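Side-chain contacts in Rho GTPase-activating protein 15 (Homo sapiens, PDB 3BYI), which switches off Rho-type GTPases, RAC1 among them, by stimulating GTP hydrolysis through the RhoGAP domain that this chain comprises: residues Gln41-Glu44 and Ala45-Arg49; Thr65-Lys68 and Leu69-Ile72; Ala95-Met98 and Phe99-Leu103; His192-Tyr195 and Gln196-Ala200; Ala200-Met203 and Leu204-Tyr207. All coordinates share one frame; numbering follows the deposited sequence.

How the contacts relate
All five contacts pair side chains three or four residues apart along helices of the all-helical RhoGAP domain. Contact 3, on helix 89-102, is the most deeply buried, its centre about 6 Å from that of the chain, and it mixes aromatic and aliphatic packing with two basic side chains. It touches contact 1, where C42 and I43 meet L96, and contact 2, where R70 forms a salt bridge with E102. Contacts 1 and 2 are partly buried; their outer sides carry charged and polar groups, with F71 also exposed in contact 2. Contacts 4 and 5 share A200 on helix 189-205; amides mark the first, a carbonyl oxygen accepting two hydrogen bonds from one serine the second.

Contact 1 (Gln41-Glu44 and Ala45-Arg49); sequences QCIE and AVEKR
E44, A45 and I43 lose the most surface to this local contact, and the first two meet their partners chiefly through the backbone. The carbonyl of E44 receives the amide of K48 at 2.9 Å from N to O, and CB of K48 rests on the same oxygen at 3.3 Å. The carboxylate of E44 does not pair with the lysine one turn on: OE2 of E44 and NZ of K48 stay 6.4 Å apart, and NZ instead forms a salt bridge with D82. A45 donates its N to O of Q41 at 3.1 Å, while its methyl sits 3.7 Å from O of C42. I43 makes the side-chain contact proper. It lies alongside E47, both pointing the same way, and its CG2 methyl approaches OE2 of the carboxylate at 3.6 Å. In the backbone of the same two residues, N of E47 gives a nearly straight bond (171°) to O of I43, 2.9 Å long. The glutamate is held at both oxygens, OE2 by ND1 of H153 and OE1 by the salt bridge to K156, which should limit rotation of the carboxylate beside the isoleucine. The contact lies in the last turns of helix 37-49 in the RhoGAP domain. C42 and V46 pack against helix 89-102, I43 and V46 meet helix 141-159, and A45 is covered by L81 from a loop.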
loop_
_atom_site.group_PDB
_atom_site.type_symbol
_atom_site.label_atom_id
_atom_site.label_comp_id
_atom_site.label_asym_id
_atom_site.label_seq_id
_atom_site.Cartn_x
_atom_site.Cartn_y
_atom_site.Cartn_z
ATOM N N GLN A 41 2.030 -1.190 11.626
ATOM C CA GLN A 41 3.128 -2.025 12.111
ATOM C C GLN A 41 4.281 -2.127 11.119
ATOM O O GLN A 41 5.442 -2.133 11.515
ATOM C CB GLN A 41 2.681 -3.449 12.337
ATOM C CG GLN A 41 2.311 -3.737 13.701
ATOM C CD GLN A 41 2.279 -5.208 13.961
ATOM O OE1 GLN A 41 1.401 -5.907 13.466
ATOM N NE2 GLN A 41 3.246 -5.694 14.758
ATOM N N CYS A 42 3.937 -2.342 9.853
ATOM C CA CYS A 42 4.928 -2.491 8.807
ATOM C C CYS A 42 5.696 -1.210 8.602
ATOM O O CYS A 42 6.910 -1.216 8.576
ATOM C CB CYS A 42 4.259 -2.923 7.494
ATOM S SG CYS A 42 3.830 -4.693 7.481
ATOM N N ILE A 43 4.957 -0.116 8.488
ATOM C CA ILE A 43 5.516 1.231 8.429
ATOM C C ILE A 43 6.482 1.480 9.584
ATOM O O ILE A 43 7.604 1.960 9.345
ATOM C CB ILE A 43 4.398 2.334 8.404
ATOM C CG1 ILE A 43 3.786 2.374 6.997
ATOM C CG2 ILE A 43 4.963 3.672 8.911
ATOM C CD1 ILE A 43 2.597 3.229 6.830
ATOM N N GLU A 44 6.078 1.144 10.807
ATOM C CA GLU A 44 6.933 1.391 11.956
ATOM C C GLU A 44 8.268 0.629 11.848
ATOM O O GLU A 44 9.320 1.162 12.151
ATOM C CB GLU A 44 6.223 0.982 13.248
ATOM C CG GLU A 44 7.076 1.185 14.510
ATOM C CD GLU A 44 6.662 0.258 15.647
ATOM O OE1 GLU A 44 6.030 -0.808 15.394
ATOM O OE2 GLU A 44 6.986 0.607 16.798
ATOM N N ALA A 45 8.196 -0.643 11.466
ATOM C CA ALA A 45 9.393 -1.473 11.292
ATOM C C ALA A 45 10.310 -0.955 10.176
ATOM O O ALA A 45 11.513 -0.976 10.299
ATOM C CB ALA A 45 9.008 -2.926 11.040
ATOM N N VAL A 46 9.722 -0.433 9.107
ATOM C CA VAL A 46 10.509 0.120 8.012
ATOM C C VAL A 46 11.184 1.434 8.433
ATOM O O VAL A 46 12.378 1.639 8.171
ATOM C CB VAL A 46 9.670 0.233 6.676
ATOM C CG1 VAL A 46 10.454 0.938 5.512
ATOM C CG2 VAL A 46 9.229 -1.170 6.196
ATOM N N GLU A 47 10.456 2.288 9.135
ATOM C CA GLU A 47 11.046 3.493 9.709
ATOM C C GLU A 47 12.142 3.209 10.739
ATOM O O GLU A 47 13.131 3.902 10.791
ATOM C CB GLU A 47 9.938 4.389 10.265
ATOM C CG GLU A 47 9.028 4.875 9.116
ATOM C CD GLU A 47 8.107 5.988 9.478
ATOM O OE1 GLU A 47 8.188 6.491 10.613
ATOM O OE2 GLU A 47 7.297 6.384 8.616
ATOM N N LYS A 48 11.976 2.166 11.534
ATOM C CA LYS A 48 12.931 1.819 12.571
ATOM C C LYS A 48 14.228 1.294 11.980
ATOM O O LYS A 48 15.302 1.672 12.420
ATOM C CB LYS A 48 12.362 0.728 13.472
ATOM C CG LYS A 48 13.341 0.222 14.553
ATOM C CD LYS A 48 12.655 -0.715 15.505
ATOM C CE LYS A 48 13.595 -1.199 16.609
ATOM N NZ LYS A 48 12.811 -2.049 17.575
ATOM N N ARG A 49 14.132 0.392 11.003
ATOM C CA ARG A 49 15.312 -0.283 10.492
ATOM C C ARG A 49 15.363 -0.474 8.966
ATOM O O ARG A 49 16.068 -1.352 8.464
ATOM C CB ARG A 49 15.445 -1.651 11.159
ATOM C CG ARG A 49 14.222 -2.507 11.081
ATOM C CD ARG A 49 14.344 -3.726 11.992
ATOM N NE ARG A 49 13.137 -4.531 11.887
ATOM C CZ ARG A 49 12.941 -5.527 11.020
ATOM N NH1 ARG A 49 13.902 -5.948 10.197
ATOM N NH2 ARG A 49 11.767 -6.148 11.026
#

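Contact 2 (Thr65-Lys68 and Leu69-Ile72); sequences TIQK and LRFI
Q67 and R70 lie side by side on helix 63-74 of the all-helical RhoGAP domain, their side chains pointing the same way from successive turns. Their flat ends are far from stacked: the amide and guanidinium planes stand 81° apart. The glutamine bends at chi2 (-73°), which brings OE1 over to the R70 chain, 3.5 Å from CD of R70. The arginine, by contrast, is extended from CG to NE and carries its guanidinium past the amide. Its NH2 forms a salt bridge with E102 on helix 89-102, and M98 of that helix packs on its aliphatic part, so the group is tied to the neighbouring helix as well as to its own.

On another side of the helix L69 sends its side chain away from the preceding turn, to A95, L79 and W86. Only its CB stays close to that turn, 3.3 Å from O of I66. The I72 branch stays beside the preceding turn, CG1 of I72 lying 3.5 Å from O of K68, the oxygen that also accepts the amide of I72. CB of F71 rests on O of Q67, but its ring leads away.

A water joins the polar pair. It accepts from NH1 of R70 at 3.1 Å and donates to O of Q67 at 2.6 Å and to OE1 of Q67 at 3.2 Å.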
loop_
_atom_site.group_PDB
_atom_site.type_symbol
_atom_site.label_atom_id
_atom_site.label_comp_id
_atom_site.label_asym_id
_atom_site.label_seq_id
_atom_site.Cartn_x
_atom_site.Cartn_y
_atom_site.Cartn_z
ATOM N N THR A 65 8.785 -16.583 3.337
ATOM C CA THR A 65 8.715 -15.922 4.641
ATOM C C THR A 65 7.600 -14.894 4.679
ATOM O O THR A 65 6.949 -14.750 5.704
ATOM C CB THR A 65 10.062 -15.242 5.059
ATOM O OG1 THR A 65 11.135 -16.168 4.861
ATOM C CG2 THR A 65 10.034 -14.832 6.526
ATOM N N ILE A 66 7.393 -14.157 3.585
ATOM C CA ILE A 66 6.238 -13.247 3.482
ATOM C C ILE A 66 4.937 -14.018 3.656
ATOM O O ILE A 66 4.035 -13.578 4.364
ATOM C CB ILE A 66 6.197 -12.514 2.145
ATOM C CG1 ILE A 66 7.398 -11.548 2.064
ATOM C CG2 ILE A 66 4.850 -11.787 1.981
ATOM C CD1 ILE A 66 7.720 -11.020 0.659
ATOM N N GLN A 67 4.839 -15.178 3.011
ATOM C CA GLN A 67 3.635 -15.989 3.072
ATOM C C GLN A 67 3.355 -16.448 4.511
ATOM O O GLN A 67 2.195 -16.496 4.947
ATOM C CB GLN A 67 3.726 -17.168 2.087
ATOM C CG GLN A 67 3.627 -16.748 0.595
ATOM C CD GLN A 67 2.199 -16.315 0.138
ATOM O OE1 GLN A 67 1.377 -15.964 0.957
ATOM N NE2 GLN A 67 1.931 -16.355 -1.160
ATOM N N LYS A 68 4.409 -16.762 5.269
ATOM C CA LYS A 68 4.246 -17.097 6.699
ATOM C C LYS A 68 3.851 -15.897 7.536
ATOM O O LYS A 68 3.121 -16.033 8.515
ATOM C CB LYS A 68 5.544 -17.593 7.328
ATOM C CG LYS A 68 6.050 -18.898 6.839
ATOM C CD LYS A 68 7.405 -19.205 7.413
ATOM C CE LYS A 68 7.792 -20.647 7.125
ATOM N NZ LYS A 68 9.245 -20.830 7.377
ATOM N N LEU A 69 4.393 -14.729 7.192
ATOM C CA LEU A 69 4.001 -13.467 7.842
ATOM C C LEU A 69 2.500 -13.222 7.640
ATOM O O LEU A 69 1.756 -12.962 8.596
ATOM C CB LEU A 69 4.789 -12.284 7.262
ATOM C CG LEU A 69 5.028 -11.061 8.172
ATOM C CD1 LEU A 69 5.789 -9.919 7.421
ATOM C CD2 LEU A 69 3.771 -10.532 8.823
ATOM N N ARG A 70 2.064 -13.308 6.392
ATOM C CA ARG A 70 0.642 -13.193 6.027
ATOM C C ARG A 70 -0.234 -14.176 6.798
ATOM O O ARG A 70 -1.308 -13.823 7.291
ATOM C CB ARG A 70 0.490 -13.451 4.544
ATOM C CG ARG A 70 -0.917 -13.547 4.032
ATOM C CD ARG A 70 -0.841 -13.798 2.578
ATOM N NE ARG A 70 -2.119 -13.921 1.937
ATOM C CZ ARG A 70 -2.894 -15.000 2.030
ATOM N NH1 ARG A 70 -2.514 -16.041 2.738
ATOM N NH2 ARG A 70 -4.050 -15.045 1.396
ATOM N N PHE A 71 0.238 -15.411 6.915
ATOM C CA PHE A 71 -0.536 -16.439 7.600
ATOM C C PHE A 71 -0.744 -16.112 9.076
ATOM O O PHE A 71 -1.846 -16.217 9.622
ATOM C CB PHE A 71 0.162 -17.788 7.534
ATOM C CG PHE A 71 -0.624 -18.892 8.189
ATOM C CD1 PHE A 71 -1.574 -19.607 7.458
ATOM C CD2 PHE A 71 -0.454 -19.190 9.537
ATOM C CE1 PHE A 71 -2.324 -20.615 8.042
ATOM C CE2 PHE A 71 -1.194 -20.225 10.141
ATOM C CZ PHE A 71 -2.133 -20.931 9.386
ATOM N N ILE A 72 0.356 -15.766 9.738
ATOM C CA ILE A 72 0.316 -15.365 11.145
ATOM C C ILE A 72 -0.676 -14.204 11.339
ATOM O O ILE A 72 -1.476 -14.187 12.269
ATOM C CB ILE A 72 1.732 -14.983 11.673
ATOM C CG1 ILE A 72 2.570 -16.255 11.935
ATOM C CG2 ILE A 72 1.627 -14.127 12.896
ATOM C CD1 ILE A 72 4.092 -15.963 12.195
HETATM O O HOH W 1 0.197 -17.308 3.585
#

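Contact 3 (Ala95-Met98 and Phe99-Leu103); sequences ALKM and FFREL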
loop_
_atom_site.group_PDB
_atom_site.type_symbol
_atom_site.label_atom_id
_atom_site.label_comp_id
_atom_site.label_asym_id
_atom_site.label_seq_id
_atom_site.Cartn_x
_atom_site.Cartn_y
_atom_site.Cartn_z
ATOM N N ALA A 95 5.361 -7.831 2.437
ATOM C CA ALA A 95 4.095 -8.181 3.059
ATOM C C ALA A 95 3.156 -6.986 3.047
ATOM O O ALA A 95 1.961 -7.135 2.796
ATOM C CB ALA A 95 4.336 -8.736 4.521
ATOM N N LEU A 96 3.685 -5.788 3.270
ATOM C CA LEU A 96 2.879 -4.565 3.153
ATOM C C LEU A 96 2.312 -4.442 1.744
ATOM O O LEU A 96 1.112 -4.271 1.578
ATOM C CB LEU A 96 3.696 -3.311 3.464
ATOM C CG LEU A 96 2.870 -2.032 3.655
ATOM C CD1 LEU A 96 1.770 -2.315 4.685
ATOM C CD2 LEU A 96 3.775 -0.794 4.103
ATOM N N LYS A 97 3.164 -4.588 0.733
ATOM C CA LYS A 97 2.716 -4.469 -0.643
ATOM C C LYS A 97 1.706 -5.538 -1.013
ATOM O O LYS A 97 0.750 -5.266 -1.731
ATOM C CB LYS A 97 3.904 -4.523 -1.609
ATOM C CG LYS A 97 4.797 -3.265 -1.597
ATOM C CD LYS A 97 5.878 -3.361 -2.666
ATOM C CE LYS A 97 6.884 -4.489 -2.417
ATOM N NZ LYS A 97 7.921 -4.480 -3.458
ATOM N N MET A 98 1.949 -6.755 -0.538
ATOM C CA MET A 98 1.028 -7.881 -0.745
ATOM C C MET A 98 -0.354 -7.601 -0.146
ATOM O O MET A 98 -1.364 -8.005 -0.722
ATOM C CB MET A 98 1.595 -9.182 -0.127
ATOM C CG MET A 98 0.701 -10.376 -0.321
ATOM S SD MET A 98 1.352 -11.957 0.246
ATOM C CE MET A 98 2.492 -12.283 -1.120
ATOM N N PHE A 99 -0.384 -6.937 1.007
ATOM C CA PHE A 99 -1.633 -6.520 1.639
ATOM C C PHE A 99 -2.399 -5.619 0.694
ATOM O O PHE A 99 -3.563 -5.867 0.399
ATOM C CB PHE A 99 -1.373 -5.829 2.992
ATOM C CG PHE A 99 -2.615 -5.231 3.620
ATOM C CD1 PHE A 99 -3.506 -6.041 4.332
ATOM C CD2 PHE A 99 -2.898 -3.874 3.481
ATOM C CE1 PHE A 99 -4.618 -5.511 4.882
ATOM C CE2 PHE A 99 -4.059 -3.320 4.023
ATOM C CZ PHE A 99 -4.898 -4.109 4.740
ATOM N N PHE A 100 -1.734 -4.597 0.166
ATOM C CA PHE A 100 -2.405 -3.681 -0.748
ATOM C C PHE A 100 -2.828 -4.339 -2.070
ATOM O O PHE A 100 -3.902 -4.038 -2.619
ATOM C CB PHE A 100 -1.552 -2.461 -0.998
ATOM C CG PHE A 100 -1.531 -1.512 0.164
ATOM C CD1 PHE A 100 -0.393 -1.384 0.957
ATOM C CD2 PHE A 100 -2.659 -0.778 0.482
ATOM C CE1 PHE A 100 -0.389 -0.529 2.041
ATOM C CE2 PHE A 100 -2.657 0.102 1.537
ATOM C CZ PHE A 100 -1.524 0.229 2.322
ATOM N N ARG A 101 -2.000 -5.270 -2.558
ATOM C CA ARG A 101 -2.317 -6.005 -3.785
ATOM C C ARG A 101 -3.492 -6.963 -3.595
ATOM O O ARG A 101 -4.200 -7.230 -4.546
ATOM C CB ARG A 101 -1.093 -6.787 -4.334
ATOM C CG ARG A 101 -0.061 -5.915 -5.071
ATOM C CD ARG A 101 1.334 -6.600 -5.190
ATOM N NE ARG A 101 2.358 -5.622 -5.583
ATOM C CZ ARG A 101 3.677 -5.741 -5.384
ATOM N NH1 ARG A 101 4.209 -6.813 -4.809
ATOM N NH2 ARG A 101 4.488 -4.767 -5.783
ATOM N N GLU A 102 -3.678 -7.469 -2.377
ATOM C CA GLU A 102 -4.720 -8.480 -2.115
ATOM C C GLU A 102 -6.053 -7.852 -1.691
ATOM O O GLU A 102 -7.012 -8.548 -1.602
ATOM C CB GLU A 102 -4.206 -9.541 -1.105
ATOM C CG GLU A 102 -4.962 -10.849 -1.201
ATOM C CD GLU A 102 -4.337 -11.960 -0.412
ATOM O OE1 GLU A 102 -3.131 -11.898 -0.112
ATOM O OE2 GLU A 102 -5.082 -12.905 -0.078
ATOM N N LEU A 103 -6.109 -6.543 -1.451
ATOM C CA LEU A 103 -7.369 -5.868 -1.162
ATOM C C LEU A 103 -8.290 -6.189 -2.296
ATOM O O LEU A 103 -7.843 -6.199 -3.405
ATOM C CB LEU A 103 -7.134 -4.361 -1.089
ATOM C CG LEU A 103 -6.400 -3.869 0.162
ATOM C CD1 LEU A 103 -6.195 -2.373 0.123
ATOM C CD2 LEU A 103 -7.194 -4.228 1.355
#
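The guanidinium of R101 has CB of K97 over one face, 3.9 Å above its plane and central to it; the F100 ring has CD2 of its neighbour F99 over one face, 4.1 Å above the plane. At CE1 the F100 ring also meets L96, whose CD1 lies 3.9 Å away. These two side chains run alongside each other, and with chi1 at -74° the phenylalanine swings its ring back beside its own backbone N, bringing CD1 to 3.3 Å from O of L96. That oxygen also accepts N of F100, the amide lying in the carbonyl plane.

K97 and R101 likewise run side by side. The lysine bends at chi3 (-65°), and its CD comes within 3.7 Å of NH2 of R101, so aliphatic carbon rather than charge meets the arginine. The two like charges remain 4.2 Å apart, NZ to NH2; the lysine NZ is hydrogen-bonded to O of Y57, which probably eases their proximity. M98 and E102 make a looser pair, CG to OE1 at 4.1 Å, the carboxylate being taken by R70 through OE2.

F99 and F100 pack on V39 of helix 37-49, and F100 reaches helix 168-180. L96, F99 and F100 lie in the interior of the RhoGAP fold, and K97 lies about 6 Å, side chain to side chain, from R58, the predicted arginine finger, consistent with a place near the catalytic site.

Contact 4 (His192-Tyr195 and Gln196-Ala200); sequences HMVY and QNQIA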
loop_
_atom_site.group_PDB
_atom_site.type_symbol
_atom_site.label_atom_id
_atom_site.label_comp_id
_atom_site.label_asym_id
_atom_site.label_seq_id
_atom_site.Cartn_x
_atom_site.Cartn_y
_atom_site.Cartn_z
ATOM N N HIS A 192 -2.320 3.554 -19.172
ATOM C CA HIS A 192 -2.816 3.419 -17.788
ATOM C C HIS A 192 -1.672 3.266 -16.765
ATOM O O HIS A 192 -1.758 3.720 -15.612
ATOM C CB HIS A 192 -3.851 2.280 -17.670
ATOM C CG HIS A 192 -5.202 2.626 -18.234
ATOM N ND1 HIS A 192 -6.234 1.713 -18.320
ATOM C CD2 HIS A 192 -5.686 3.782 -18.754
ATOM C CE1 HIS A 192 -7.294 2.299 -18.855
ATOM N NE2 HIS A 192 -6.985 3.551 -19.136
ATOM N N MET A 193 -0.596 2.622 -17.202
ATOM C CA MET A 193 0.586 2.476 -16.365
ATOM C C MET A 193 1.273 3.835 -16.082
ATOM O O MET A 193 1.685 4.128 -14.967
ATOM C CB MET A 193 1.557 1.472 -16.994
ATOM C CG MET A 193 1.060 0.008 -16.908
ATOM S SD MET A 193 2.128 -1.222 -17.718
ATOM C CE MET A 193 1.776 -1.009 -19.454
ATOM N N VAL A 194 1.376 4.684 -17.084
ATOM C CA VAL A 194 1.878 6.041 -16.854
ATOM C C VAL A 194 0.944 6.836 -15.941
ATOM O O VAL A 194 1.400 7.571 -15.075
ATOM C CB VAL A 194 2.116 6.796 -18.177
ATOM C CG1 VAL A 194 2.780 8.182 -17.941
ATOM C CG2 VAL A 194 3.033 5.938 -19.071
ATOM N N TYR A 195 -0.359 6.714 -16.155
ATOM C CA TYR A 195 -1.333 7.452 -15.363
ATOM C C TYR A 195 -1.146 7.167 -13.880
ATOM O O TYR A 195 -1.088 8.078 -13.063
ATOM C CB TYR A 195 -2.744 7.054 -15.713
ATOM C CG TYR A 195 -3.320 7.601 -16.991
ATOM C CD1 TYR A 195 -2.691 8.601 -17.725
ATOM C CD2 TYR A 195 -4.555 7.132 -17.435
ATOM C CE1 TYR A 195 -3.269 9.093 -18.898
ATOM C CE2 TYR A 195 -5.131 7.608 -18.594
ATOM C CZ TYR A 195 -4.503 8.590 -19.322
ATOM O OH TYR A 195 -5.126 9.045 -20.462
ATOM N N GLN A 196 -1.093 5.895 -13.531
ATOM C CA GLN A 196 -1.039 5.531 -12.149
ATOM C C GLN A 196 0.293 5.866 -11.477
ATOM O O GLN A 196 0.309 6.304 -10.326
ATOM C CB GLN A 196 -1.383 4.069 -11.979
ATOM C CG GLN A 196 -0.394 3.092 -12.517
ATOM C CD GLN A 196 -0.982 1.701 -12.515
ATOM O OE1 GLN A 196 -2.074 1.494 -11.997
ATOM N NE2 GLN A 196 -0.267 0.744 -13.078
ATOM N N ASN A 197 1.401 5.684 -12.186
ATOM C CA ASN A 197 2.701 6.077 -11.666
ATOM C C ASN A 197 2.816 7.605 -11.470
ATOM O O ASN A 197 3.409 8.077 -10.498
ATOM C CB ASN A 197 3.796 5.605 -12.611
ATOM C CG ASN A 197 3.920 4.102 -12.607
ATOM O OD1 ASN A 197 3.082 3.431 -12.039
ATOM N ND2 ASN A 197 4.951 3.569 -13.247
ATOM N N GLN A 198 2.236 8.369 -12.387
ATOM C CA GLN A 198 2.233 9.808 -12.248
ATOM C C GLN A 198 1.396 10.256 -11.070
ATOM O O GLN A 198 1.768 11.209 -10.392
ATOM C CB GLN A 198 1.755 10.496 -13.522
ATOM C CG GLN A 198 2.809 10.528 -14.637
ATOM C CD GLN A 198 4.116 11.105 -14.185
ATOM O OE1 GLN A 198 5.109 10.377 -14.008
ATOM N NE2 GLN A 198 4.124 12.424 -13.962
ATOM N N ILE A 199 0.265 9.591 -10.828
ATOM C CA ILE A 199 -0.588 9.922 -9.686
ATOM C C ILE A 199 0.147 9.603 -8.399
ATOM O O ILE A 199 0.148 10.396 -7.452
ATOM C CB ILE A 199 -1.944 9.153 -9.678
ATOM C CG1 ILE A 199 -2.845 9.599 -10.846
ATOM C CG2 ILE A 199 -2.669 9.397 -8.362
ATOM C CD1 ILE A 199 -3.799 8.549 -11.337
ATOM N N ALA A 200 0.781 8.427 -8.350
ATOM C CA ALA A 200 1.549 8.074 -7.150
ATOM C C ALA A 200 2.709 9.043 -6.910
ATOM O O ALA A 200 2.940 9.440 -5.783
ATOM C CB ALA A 200 2.028 6.620 -7.182
#
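Q196 packs back against H192 and M193, the residues four and three places before it. Its CB lies 3.7 Å from O of H192. At CG the chain takes the crowded position between its own backbone N and carbonyl carbon (chi1 68°), which sets this atom 3.4 Å from O of M193 and equally close to O of H192. CD remains near the H192 oxygen, which also accepts the amide of Q196. Beyond it the extended chain carries NE2 alongside M193, 3.8 Å from CA and a little farther from CG, so the amide end runs beside the methionine in the same direction. Both polar atoms at the tip have partners elsewhere: NE2 bonds to OE1 of E183 and OE1 accepts from N of A182, which together should fix the rotation of this buried amide.

The turn belongs to helix 189-205 of the RhoGAP domain, and Q196 faces helix 168-180 through P177 and L180. N197 also leans on the M193 carbonyl, its CG 3.3 Å from that oxygen, while its backbone N donates to the same atom. On the outer side V194 and Q198 lie side by side, pointing the same way, CG1 to CG at 4.1 Å; the glutamine bends at chi2, and its CG touches O of V194 as well. I199 packs on F116 and I120 of helix 110-120, yet both CG1 and CD1 lie 3.2 Å from O of Y195.

Contact 5 (Ala200-Met203 and Leu204-Tyr207); sequences AELM and LSEY
A200 lies in the C-terminal part of helix 189-205 in the RhoGAP domain, its O accepting N of L204 at 3.1 Å. The next carbonyl, that of E201, is gripped twice by one residue. N of S205 reaches it at 2.8 Å, nearly straight (172°), and OG of S205 donates to it at 2.9 Å from above the carbonyl plane. The serine manages this because its OG sits between the backbone N and the carbonyl carbon (chi1 66°), folded back over the preceding turn. The carboxylate of E201 is turned elsewhere, OE1 bonding to NE2 of Q169.

L202 faces helix 125-138, and its O takes the amide of E206, where the backbone leaves helical angles. Its side chain crosses that of E206 obliquely: CD1 of the leucine meets CG of the glutamate at 3.5 Å. E206 bends at chi2, and its OE2 accepts from ND2 of N125.

The side chain of M203 packs on M147 and F151 of helix 141-159. Its carbonyl is not bonded to N of Y207; O of M203 lies 3.3 Å from CA of Y207, at the edge of the tyrosine ring and near the ring plane.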
loop_
_atom_site.group_PDB
_atom_site.type_symbol
_atom_site.label_atom_id
_atom_site.label_comp_id
_atom_site.label_asym_id
_atom_site.label_seq_id
_atom_site.Cartn_x
_atom_site.Cartn_y
_atom_site.Cartn_z
ATOM N N ALA A 200 0.781 8.427 -8.350
ATOM C CA ALA A 200 1.549 8.074 -7.150
ATOM C C ALA A 200 2.709 9.043 -6.910
ATOM O O ALA A 200 2.940 9.440 -5.783
ATOM C CB ALA A 200 2.028 6.620 -7.182
ATOM N N GLU A 201 3.445 9.410 -7.959
ATOM C CA GLU A 201 4.518 10.392 -7.843
ATOM C C GLU A 201 4.033 11.737 -7.283
ATOM O O GLU A 201 4.705 12.346 -6.434
ATOM C CB GLU A 201 5.188 10.621 -9.206
ATOM C CG GLU A 201 6.109 9.527 -9.619
ATOM C CD GLU A 201 6.997 9.876 -10.794
ATOM O OE1 GLU A 201 7.441 11.030 -10.909
ATOM O OE2 GLU A 201 7.251 8.968 -11.607
ATOM N N LEU A 202 2.878 12.213 -7.751
ATOM C CA LEU A 202 2.360 13.503 -7.269
ATOM C C LEU A 202 1.942 13.436 -5.799
ATOM O O LEU A 202 2.171 14.402 -5.030
ATOM C CB LEU A 202 1.161 13.982 -8.080
ATOM C CG LEU A 202 0.661 15.401 -7.760
ATOM C CD1 LEU A 202 1.743 16.477 -8.108
ATOM C CD2 LEU A 202 -0.602 15.640 -8.499
ATOM N N MET A 203 1.320 12.318 -5.408
ATOM C CA MET A 203 0.891 12.162 -4.028
ATOM C C MET A 203 2.095 12.131 -3.090
ATOM O O MET A 203 2.035 12.564 -1.937
ATOM C CB MET A 203 0.078 10.883 -3.825
ATOM C CG MET A 203 -1.146 10.734 -4.717
ATOM S SD MET A 203 -2.613 11.508 -4.092
ATOM C CE MET A 203 -2.872 10.545 -2.620
ATOM N N LEU A 204 3.203 11.618 -3.606
ATOM C CA LEU A 204 4.454 11.557 -2.861
ATOM C C LEU A 204 5.178 12.913 -2.846
ATOM O O LEU A 204 5.479 13.452 -1.776
ATOM C CB LEU A 204 5.348 10.526 -3.518
ATOM C CG LEU A 204 6.601 10.040 -2.820
ATOM C CD1 LEU A 204 6.401 9.831 -1.294
ATOM C CD2 LEU A 204 6.970 8.733 -3.538
ATOM N N SER A 205 5.446 13.458 -4.029
ATOM C CA SER A 205 6.243 14.674 -4.122
ATOM C C SER A 205 5.504 15.930 -3.600
ATOM O O SER A 205 6.135 16.891 -3.219
ATOM C CB SER A 205 6.752 14.884 -5.558
ATOM O OG SER A 205 5.675 15.122 -6.443
ATOM N N GLU A 206 4.177 15.915 -3.590
ATOM C CA GLU A 206 3.404 17.054 -3.104
ATOM C C GLU A 206 2.559 16.666 -1.908
ATOM O O GLU A 206 1.499 17.244 -1.665
ATOM C CB GLU A 206 2.521 17.633 -4.207
ATOM C CG GLU A 206 3.283 18.171 -5.422
ATOM C CD GLU A 206 4.129 19.402 -5.131
ATOM O OE1 GLU A 206 4.046 19.966 -4.015
ATOM O OE2 GLU A 206 4.888 19.814 -6.036
ATOM N N TYR A 207 3.058 15.700 -1.151
ATOM C CA TYR A 207 2.397 15.202 0.053
ATOM C C TYR A 207 1.879 16.320 0.964
ATOM O O TYR A 207 0.734 16.313 1.381
ATOM C CB TYR A 207 3.391 14.361 0.874
ATOM C CG TYR A 207 2.811 13.912 2.209
ATOM C CD1 TYR A 207 1.946 12.818 2.277
ATOM C CD2 TYR A 207 3.090 14.592 3.378
ATOM C CE1 TYR A 207 1.395 12.416 3.465
ATOM C CE2 TYR A 207 2.529 14.199 4.575
ATOM C CZ TYR A 207 1.673 13.110 4.615
ATOM O OH TYR A 207 1.127 12.681 5.810
#